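Long-range contacts in oxidoreductase, zinc-binding dehydrogenase family (Myxococcus xanthus, PDB 5K1S), which acts as a zinc-binding medium-chain reductase in an alternative de novo route to isovaleryl coenzyme A, probably with a nicotinamide dinucleotide as cofactor: residues E185-G191 against D254-V260; G179-E185 against G275-V279; S199-L203 against E226-D230. All coordinates share one frame. Numbering follows the deposited sequence.

Contact 1: E185-G191 against D254-V260; sequences ETVLITG and DVAVEIV
Segments E185-G191 and D254-V260 pair as parallel strands, their axes 4.5 Å apart at closest approach and 15° between them; residues 186-190 have phi of -97 to -127° and psi of 124 to 158°. V187 pairs with V255, L188 with A256 and I189 with V257. The ladder is V255 N-T186 O (weak, 3.4 Å), L188 N-V255 O (2.9 Å), V257 N-L188 O (2.5 Å) and T190 N-V257 O (3.1 Å).

T190, D254 and V255 bury most surface. T190 OG1 (chi1 p) donates to OE2 of E258 (2.7 Å), whose carboxylate folds back (chi1 t, chi2 p), and accepts I259 N (3.0 Å). D254 (chi1 m) takes T186 N (3.0 Å) and T186 OG1 (2.9 Å) on OD1; D254 N reaches T186 O (3.1 Å). V255 (chi1 p) sets CG1 3.7 Å from V187 CG2, on the face of I189 and V257, opposite L188 and A256.

This is the central strand pair of a Rossmann fold. The first strand ends at T190; G191 (phi 53°) then leads into a glycine-rich loop of the kind that binds dinucleotides in relatives. Side-chain hydrogen bonds thus add to the backbone pairing at both ends of an apolar middle.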
loop_
_atom_site.group_PDB
_atom_site.type_symbol
_atom_site.label_atom_id
_atom_site.label_comp_id
_atom_site.label_asym_id
_atom_site.label_seq_id
_atom_site.Cartn_x
_atom_site.Cartn_y
_atom_site.Cartn_z
ATOM N N GLU A 185 -18.444 -6.505 0.590
ATOM C CA GLU A 185 -17.238 -6.570 1.396
ATOM C C GLU A 185 -17.490 -6.003 2.791
ATOM O O GLU A 185 -18.415 -5.218 3.015
ATOM C CB GLU A 185 -16.097 -5.803 0.725
ATOM C CG GLU A 185 -15.498 -6.506 -0.481
ATOM C CD GLU A 185 -14.429 -5.676 -1.166
ATOM O OE1 GLU A 185 -14.576 -4.437 -1.212
ATOM O OE2 GLU A 185 -13.439 -6.261 -1.655
ATOM N N THR A 186 -16.648 -6.418 3.732
ATOM C CA THR A 186 -16.676 -5.910 5.096
ATOM C C THR A 186 -15.574 -4.872 5.256
ATOM O O THR A 186 -14.410 -5.144 4.943
ATOM C CB THR A 186 -16.492 -7.041 6.108
ATOM O OG1 THR A 186 -15.301 -7.775 5.796
ATOM C CG2 THR A 186 -17.687 -7.985 6.083
ATOM N N VAL A 187 -15.942 -3.690 5.742
ATOM C CA VAL A 187 -15.037 -2.548 5.822
ATOM C C VAL A 187 -14.770 -2.237 7.287
ATOM O O VAL A 187 -15.708 -2.114 8.086
ATOM C CB VAL A 187 -15.620 -1.319 5.102
ATOM C CG1 VAL A 187 -14.617 -0.171 5.108
ATOM C CG2 VAL A 187 -16.025 -1.678 3.679
ATOM N N LEU A 188 -13.494 -2.105 7.634
ATOM C CA LEU A 188 -13.077 -1.665 8.957
ATOM C C LEU A 188 -12.669 -0.200 8.883
ATOM O O LEU A 188 -11.883 0.184 8.011
ATOM C CB LEU A 188 -11.914 -2.512 9.475
ATOM C CG LEU A 188 -11.310 -2.082 10.814
ATOM C CD1 LEU A 188 -12.344 -2.172 11.926
ATOM C CD2 LEU A 188 -10.089 -2.924 11.142
ATOM N N ILE A 189 -13.205 0.611 9.789
ATOM C CA ILE A 189 -12.915 2.039 9.830
ATOM C C ILE A 189 -12.463 2.387 11.240
ATOM O O ILE A 189 -13.182 2.119 12.210
ATOM C CB ILE A 189 -14.132 2.891 9.428
ATOM C CG1 ILE A 189 -14.622 2.492 8.032
ATOM C CG2 ILE A 189 -13.774 4.376 9.470
ATOM C CD1 ILE A 189 -15.908 3.180 7.603
ATOM N N THR A 190 -11.276 2.972 11.353
ATOM C CA THR A 190 -10.788 3.517 12.609
ATOM C C THR A 190 -11.066 5.015 12.656
ATOM O O THR A 190 -11.242 5.670 11.626
ATOM C CB THR A 190 -9.289 3.256 12.778
ATOM O OG1 THR A 190 -8.554 3.997 11.796
ATOM C CG2 THR A 190 -8.982 1.772 12.623
ATOM N N GLY A 191 -11.104 5.551 13.871
ATOM C CA GLY A 191 -11.465 6.953 14.039
ATOM C C GLY A 191 -12.769 7.306 13.360
ATOM O O GLY A 191 -12.917 8.412 12.827
ATOM N N ASP A 254 -12.291 -7.395 4.592
ATOM C CA ASP A 254 -11.749 -7.322 3.241
ATOM C C ASP A 254 -10.896 -6.073 3.050
ATOM O O ASP A 254 -9.838 -6.131 2.414
ATOM C CB ASP A 254 -12.887 -7.346 2.219
ATOM C CG ASP A 254 -13.724 -8.605 2.308
ATOM O OD1 ASP A 254 -14.707 -8.612 3.079
ATOM O OD2 ASP A 254 -13.401 -9.587 1.608
ATOM N N VAL A 255 -11.340 -4.941 3.593
ATOM C CA VAL A 255 -10.636 -3.673 3.460
ATOM C C VAL A 255 -10.742 -2.922 4.779
ATOM O O VAL A 255 -11.699 -3.095 5.538
ATOM C CB VAL A 255 -11.202 -2.828 2.293
ATOM C CG1 VAL A 255 -12.694 -2.601 2.470
ATOM C CG2 VAL A 255 -10.467 -1.497 2.168
ATOM N N ALA A 256 -9.742 -2.084 5.051
ATOM C CA ALA A 256 -9.708 -1.278 6.263
ATOM C C ALA A 256 -9.362 0.160 5.904
ATOM O O ALA A 256 -8.443 0.405 5.117
ATOM C CB ALA A 256 -8.694 -1.829 7.269
ATOM N N VAL A 257 -10.100 1.100 6.483
ATOM C CA VAL A 257 -9.853 2.527 6.306
ATOM C C VAL A 257 -9.134 3.002 7.563
ATOM O O VAL A 257 -9.755 3.211 8.610
ATOM C CB VAL A 257 -11.152 3.300 6.066
ATOM C CG1 VAL A 257 -10.868 4.785 5.895
ATOM C CG2 VAL A 257 -11.878 2.748 4.847
ATOM N N GLU A 258 -7.817 3.176 7.464
ATOM C CA GLU A 258 -6.988 3.526 8.617
ATOM C C GLU A 258 -6.872 5.044 8.693
ATOM O O GLU A 258 -6.013 5.647 8.048
ATOM C CB GLU A 258 -5.619 2.864 8.513
ATOM C CG GLU A 258 -4.684 3.190 9.669
ATOM C CD GLU A 258 -5.239 2.760 11.016
ATOM O OE1 GLU A 258 -4.992 1.605 11.425
ATOM O OE2 GLU A 258 -5.927 3.576 11.665
ATOM N N ILE A 259 -7.740 5.660 9.492
ATOM C CA ILE A 259 -7.700 7.105 9.699
ATOM C C ILE A 259 -6.788 7.471 10.861
ATOM O O ILE A 259 -6.037 8.445 10.786
ATOM C CB ILE A 259 -9.129 7.641 9.922
ATOM C CG1 ILE A 259 -10.003 7.367 8.695
ATOM C CG2 ILE A 259 -9.096 9.139 10.234
ATOM C CD1 ILE A 259 -11.475 7.663 8.908
ATOM N N VAL A 260 -6.850 6.707 11.953
ATOM C CA VAL A 260 -6.040 7.019 13.127
ATOM C C VAL A 260 -4.559 6.934 12.784
ATOM O O VAL A 260 -3.792 7.874 13.022
ATOM C CB VAL A 260 -6.404 6.082 14.293
ATOM C CG1 VAL A 260 -5.540 6.376 15.509
ATOM C CG2 VAL A 260 -7.881 6.215 14.644
#

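Contact 2: G179-E185 against G275-V279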
loop_
_atom_site.group_PDB
_atom_site.type_symbol
_atom_site.label_atom_id
_atom_site.label_comp_id
_atom_site.label_asym_id
_atom_site.label_seq_id
_atom_site.Cartn_x
_atom_site.Cartn_y
_atom_site.Cartn_z
ATOM N N GLY A 179 -9.616 2.807 -2.432
ATOM C CA GLY A 179 -10.059 1.576 -1.800
ATOM C C GLY A 179 -10.817 0.664 -2.747
ATOM O O GLY A 179 -10.688 -0.561 -2.678
ATOM N N LYS A 180 -11.619 1.245 -3.640
ATOM C CA LYS A 180 -12.425 0.470 -4.586
ATOM C C LYS A 180 -13.327 -0.516 -3.846
ATOM O O LYS A 180 -13.439 -1.690 -4.207
ATOM C CB LYS A 180 -11.535 -0.255 -5.598
ATOM C CG LYS A 180 -10.600 0.660 -6.370
ATOM C CD LYS A 180 -9.664 -0.140 -7.258
ATOM C CE LYS A 180 -8.561 0.731 -7.833
ATOM N NZ LYS A 180 -7.574 -0.066 -8.614
ATOM N N VAL A 181 -13.980 -0.024 -2.791
ATOM C CA VAL A 181 -14.862 -0.869 -1.997
ATOM C C VAL A 181 -16.018 -1.344 -2.861
ATOM O O VAL A 181 -16.677 -0.548 -3.544
ATOM C CB VAL A 181 -15.362 -0.106 -0.762
ATOM C CG1 VAL A 181 -16.309 -0.975 0.059
ATOM C CG2 VAL A 181 -14.187 0.353 0.089
ATOM N N ARG A 182 -16.273 -2.648 -2.831
ATOM C CA ARG A 182 -17.341 -3.261 -3.603
ATOM C C ARG A 182 -18.441 -3.753 -2.673
ATOM O O ARG A 182 -18.189 -4.123 -1.522
ATOM C CB ARG A 182 -16.810 -4.425 -4.445
ATOM C CG ARG A 182 -15.616 -4.065 -5.315
ATOM C CD ARG A 182 -15.904 -2.853 -6.189
ATOM N NE ARG A 182 -14.767 -2.485 -7.024
ATOM C CZ ARG A 182 -14.676 -1.342 -7.697
ATOM N NH1 ARG A 182 -15.654 -0.448 -7.634
ATOM N NH2 ARG A 182 -13.601 -1.089 -8.431
ATOM N N ALA A 183 -19.671 -3.745 -3.185
ATOM C CA ALA A 183 -20.810 -4.197 -2.401
ATOM C C ALA A 183 -20.609 -5.642 -1.965
ATOM O O ALA A 183 -20.252 -6.504 -2.773
ATOM C CB ALA A 183 -22.097 -4.061 -3.213
ATOM N N GLY A 184 -20.837 -5.902 -0.679
ATOM C CA GLY A 184 -20.674 -7.217 -0.100
ATOM C C GLY A 184 -19.444 -7.363 0.770
ATOM O O GLY A 184 -19.404 -8.265 1.617
ATOM N N GLU A 185 -18.444 -6.505 0.590
ATOM C CA GLU A 185 -17.238 -6.570 1.396
ATOM C C GLU A 185 -17.490 -6.003 2.791
ATOM O O GLU A 185 -18.415 -5.218 3.015
ATOM C CB GLU A 185 -16.097 -5.803 0.725
ATOM C CG GLU A 185 -15.498 -6.506 -0.481
ATOM C CD GLU A 185 -14.429 -5.676 -1.166
ATOM O OE1 GLU A 185 -14.576 -4.437 -1.212
ATOM O OE2 GLU A 185 -13.439 -6.261 -1.655
ATOM N N GLY A 275 -5.484 -11.500 1.791
ATOM C CA GLY A 275 -5.645 -10.673 0.613
ATOM C C GLY A 275 -6.308 -9.339 0.861
ATOM O O GLY A 275 -6.592 -8.616 -0.099
ATOM N N GLY A 276 -6.569 -8.988 2.117
ATOM C CA GLY A 276 -7.188 -7.714 2.412
ATOM C C GLY A 276 -6.269 -6.547 2.116
ATOM O O GLY A 276 -5.054 -6.689 1.966
ATOM N N ARG A 277 -6.869 -5.361 2.035
ATOM C CA ARG A 277 -6.146 -4.147 1.686
ATOM C C ARG A 277 -6.460 -3.055 2.698
ATOM O O ARG A 277 -7.629 -2.818 3.020
ATOM C CB ARG A 277 -6.503 -3.685 0.267
ATOM C CG ARG A 277 -7.985 -3.456 0.039
ATOM C CD ARG A 277 -8.309 -3.385 -1.443
ATOM N NE ARG A 277 -9.701 -3.013 -1.681
ATOM C CZ ARG A 277 -10.727 -3.855 -1.622
ATOM N NH1 ARG A 277 -10.532 -5.134 -1.329
ATOM N NH2 ARG A 277 -11.956 -3.417 -1.856
ATOM N N VAL A 278 -5.416 -2.397 3.194
ATOM C CA VAL A 278 -5.539 -1.313 4.163
ATOM C C VAL A 278 -5.278 -0.005 3.433
ATOM O O VAL A 278 -4.208 0.182 2.841
ATOM C CB VAL A 278 -4.564 -1.492 5.336
ATOM C CG1 VAL A 278 -4.662 -0.316 6.304
ATOM C CG2 VAL A 278 -4.838 -2.801 6.053
ATOM N N VAL A 279 -6.246 0.903 3.480
ATOM C CA VAL A 279 -6.130 2.208 2.844
ATOM C C VAL A 279 -5.791 3.217 3.935
ATOM O O VAL A 279 -6.637 3.552 4.771
ATOM C CB VAL A 279 -7.416 2.595 2.103
ATOM C CG1 VAL A 279 -7.193 3.863 1.292
ATOM C CG2 VAL A 279 -7.873 1.456 1.200
#
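R277 and E185 form a bidentate salt bridge: R277 NH2 meets E185 OE1 at 2.9 Å and R277 NH1 meets E185 OE2 at 3.1 Å. On the same guanidinium, R277 NE donates to G179 O at 2.8 Å and R277 NH2 also reaches G179 O at 3.2 Å; a weak bond links R277 NH2 to K180 O (3.3 Å). Both G179 O and E185 OE1 lie near the guanidinium plane, so the arginine is held by its edge.

E185 is itself oriented by its own loop. R182 N donates to E185 OE1 at 2.9 Å across a type II turn from R182 to E185, closed by E185 N to R182 O at 3.2 Å, with G184 at phi 106°.

Packing is modest. V279 CG2 lies 3.7 Å from G179 CA, and the V279 side chain also touches T174 of helix 165-178. K180, with positive phi, is the first residue to leave that helix, so R277 ties its exit to strand 276-280, a helix-to-sheet junction at the entry to the first strand of a Rossmann domain.

Contact 3: S199-L203 against E226-D230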
loop_
_atom_site.group_PDB
_atom_site.type_symbol
_atom_site.label_atom_id
_atom_site.label_comp_id
_atom_site.label_asym_id
_atom_site.label_seq_id
_atom_site.Cartn_x
_atom_site.Cartn_y
_atom_site.Cartn_z
ATOM N N SER A 199 -18.110 10.315 7.180
ATOM C CA SER A 199 -18.393 10.279 5.749
ATOM C C SER A 199 -18.056 8.917 5.157
ATOM O O SER A 199 -18.788 8.406 4.301
ATOM C CB SER A 199 -17.621 11.384 5.031
ATOM O OG SER A 199 -18.116 12.664 5.386
ATOM N N SER A 200 -16.952 8.312 5.602
ATOM C CA SER A 200 -16.576 6.997 5.094
ATOM C C SER A 200 -17.609 5.945 5.479
ATOM O O SER A 200 -17.988 5.106 4.653
ATOM C CB SER A 200 -15.194 6.610 5.618
ATOM O OG SER A 200 -14.214 7.548 5.210
ATOM N N VAL A 201 -18.075 5.972 6.731
ATOM C CA VAL A 201 -19.104 5.031 7.174
ATOM C C VAL A 201 -20.304 5.088 6.236
ATOM O O VAL A 201 -20.738 4.071 5.683
ATOM C CB VAL A 201 -19.515 5.326 8.628
ATOM C CG1 VAL A 201 -20.752 4.520 9.026
ATOM C CG2 VAL A 201 -18.364 5.022 9.575
ATOM N N GLN A 202 -20.859 6.287 6.051
ATOM C CA GLN A 202 -22.015 6.441 5.175
ATOM C C GLN A 202 -21.697 5.965 3.765
ATOM O O GLN A 202 -22.467 5.209 3.161
ATOM C CB GLN A 202 -22.464 7.903 5.149
ATOM C CG GLN A 202 -22.859 8.466 6.500
ATOM C CD GLN A 202 -23.276 9.918 6.413
ATOM O OE1 GLN A 202 -24.430 10.227 6.116
ATOM N NE2 GLN A 202 -22.335 10.822 6.662
ATOM N N LEU A 203 -20.559 6.401 3.223
ATOM C CA LEU A 203 -20.224 6.065 1.845
ATOM C C LEU A 203 -20.048 4.561 1.673
ATOM O O LEU A 203 -20.436 3.997 0.643
ATOM C CB LEU A 203 -18.957 6.812 1.423
ATOM C CG LEU A 203 -18.580 6.762 -0.058
ATOM C CD1 LEU A 203 -19.706 7.287 -0.939
ATOM C CD2 LEU A 203 -17.309 7.560 -0.295
ATOM N N GLU A 226 -26.341 4.997 13.745
ATOM C CA GLU A 226 -27.306 5.726 12.928
ATOM C C GLU A 226 -26.694 6.171 11.607
ATOM O O GLU A 226 -27.415 6.352 10.620
ATOM C CB GLU A 226 -27.837 6.935 13.699
ATOM N N ALA A 227 -25.375 6.349 11.567
ATOM C CA ALA A 227 -24.692 6.778 10.353
ATOM C C ALA A 227 -24.530 5.658 9.334
ATOM O O ALA A 227 -23.986 5.907 8.252
ATOM C CB ALA A 227 -23.317 7.351 10.705
ATOM N N GLY A 228 -24.980 4.445 9.644
ATOM C CA GLY A 228 -24.883 3.328 8.729
ATOM C C GLY A 228 -23.890 2.253 9.119
ATOM O O GLY A 228 -23.598 1.380 8.293
ATOM N N ALA A 229 -23.363 2.283 10.341
ATOM C CA ALA A 229 -22.406 1.277 10.779
ATOM C C ALA A 229 -23.141 0.049 11.300
ATOM O O ALA A 229 -24.000 0.158 12.180
ATOM C CB ALA A 229 -21.493 1.845 11.866
ATOM N N ASP A 230 -22.804 -1.120 10.752
ATOM C CA ASP A 230 -23.438 -2.358 11.188
ATOM C C ASP A 230 -22.901 -2.831 12.532
ATOM O O ASP A 230 -23.649 -3.417 13.323
ATOM C CB ASP A 230 -23.239 -3.454 10.140
ATOM C CG ASP A 230 -23.828 -4.785 10.569
ATOM O OD1 ASP A 230 -24.930 -4.787 11.158
ATOM O OD2 ASP A 230 -23.188 -5.829 10.325
#
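V201 lays its CG1 methyl over the backbone that follows helix 221-226, within 3.6 Å of A227 O, 3.9 Å of G228 C and 3.7 Å of A229 N. The same V201 CG1 is 4.2 Å from A227 CB and 4.0 Å from A229 CB, so one methyl, placed by a t rotamer, touches three consecutive residues. Q202 adds the aliphatic part of its side chain, with Q202 CG 3.3 Å from A227 O; its amide end is engaged elsewhere, chiefly through OE1 with the backbone N of R327. No hydrogen bond crosses between S199-L203 and E226-D230. The contact therefore rests on van der Waals packing, and it is small, at 172 Å² summed over both sides.

Backbone geometry shapes the loop. G228 (phi 110°, psi 11°) ends its helix in a Schellman motif, and at these angles a CB would collide with A227 O; its absence permits the turn itself. The CA atoms of Q202 and G228 end up 5.5 Å apart.

Within the fold, V201 is wedged between this loop and I189 of strand 186-190, while S199, S200 and L203 pack on helix 165-178. Beyond the turn, D230 salt-bridges R210 of strand 210-215 as the chain enters strand 231-234, the neighbouring strand of the parallel sheet.

All three contacts belong to the Rossmann domain and its six-stranded parallel sheet, ordered 231-234, 210-215, 186-190, 253-258, 276-280, 302-305. The centres of contacts 1 and 2 are about 9 Å apart; they share E185, and strand 253-258 probably hydrogen-bonds to strand 276-280 through A256 O and V279 N (2.8 Å). Contact 3 lies about 11 Å from contact 1 and about 15 Å from contact 2, measured between centres; I189 CD1 meets V201 N at 3.6 Å. Along the chain, contact 2 spans the other two and contact 1 encloses contact 3. Together they join the sheet's middle strands to the helices and loops on the I189 face, the framework of a probable dinucleotide-binding domain.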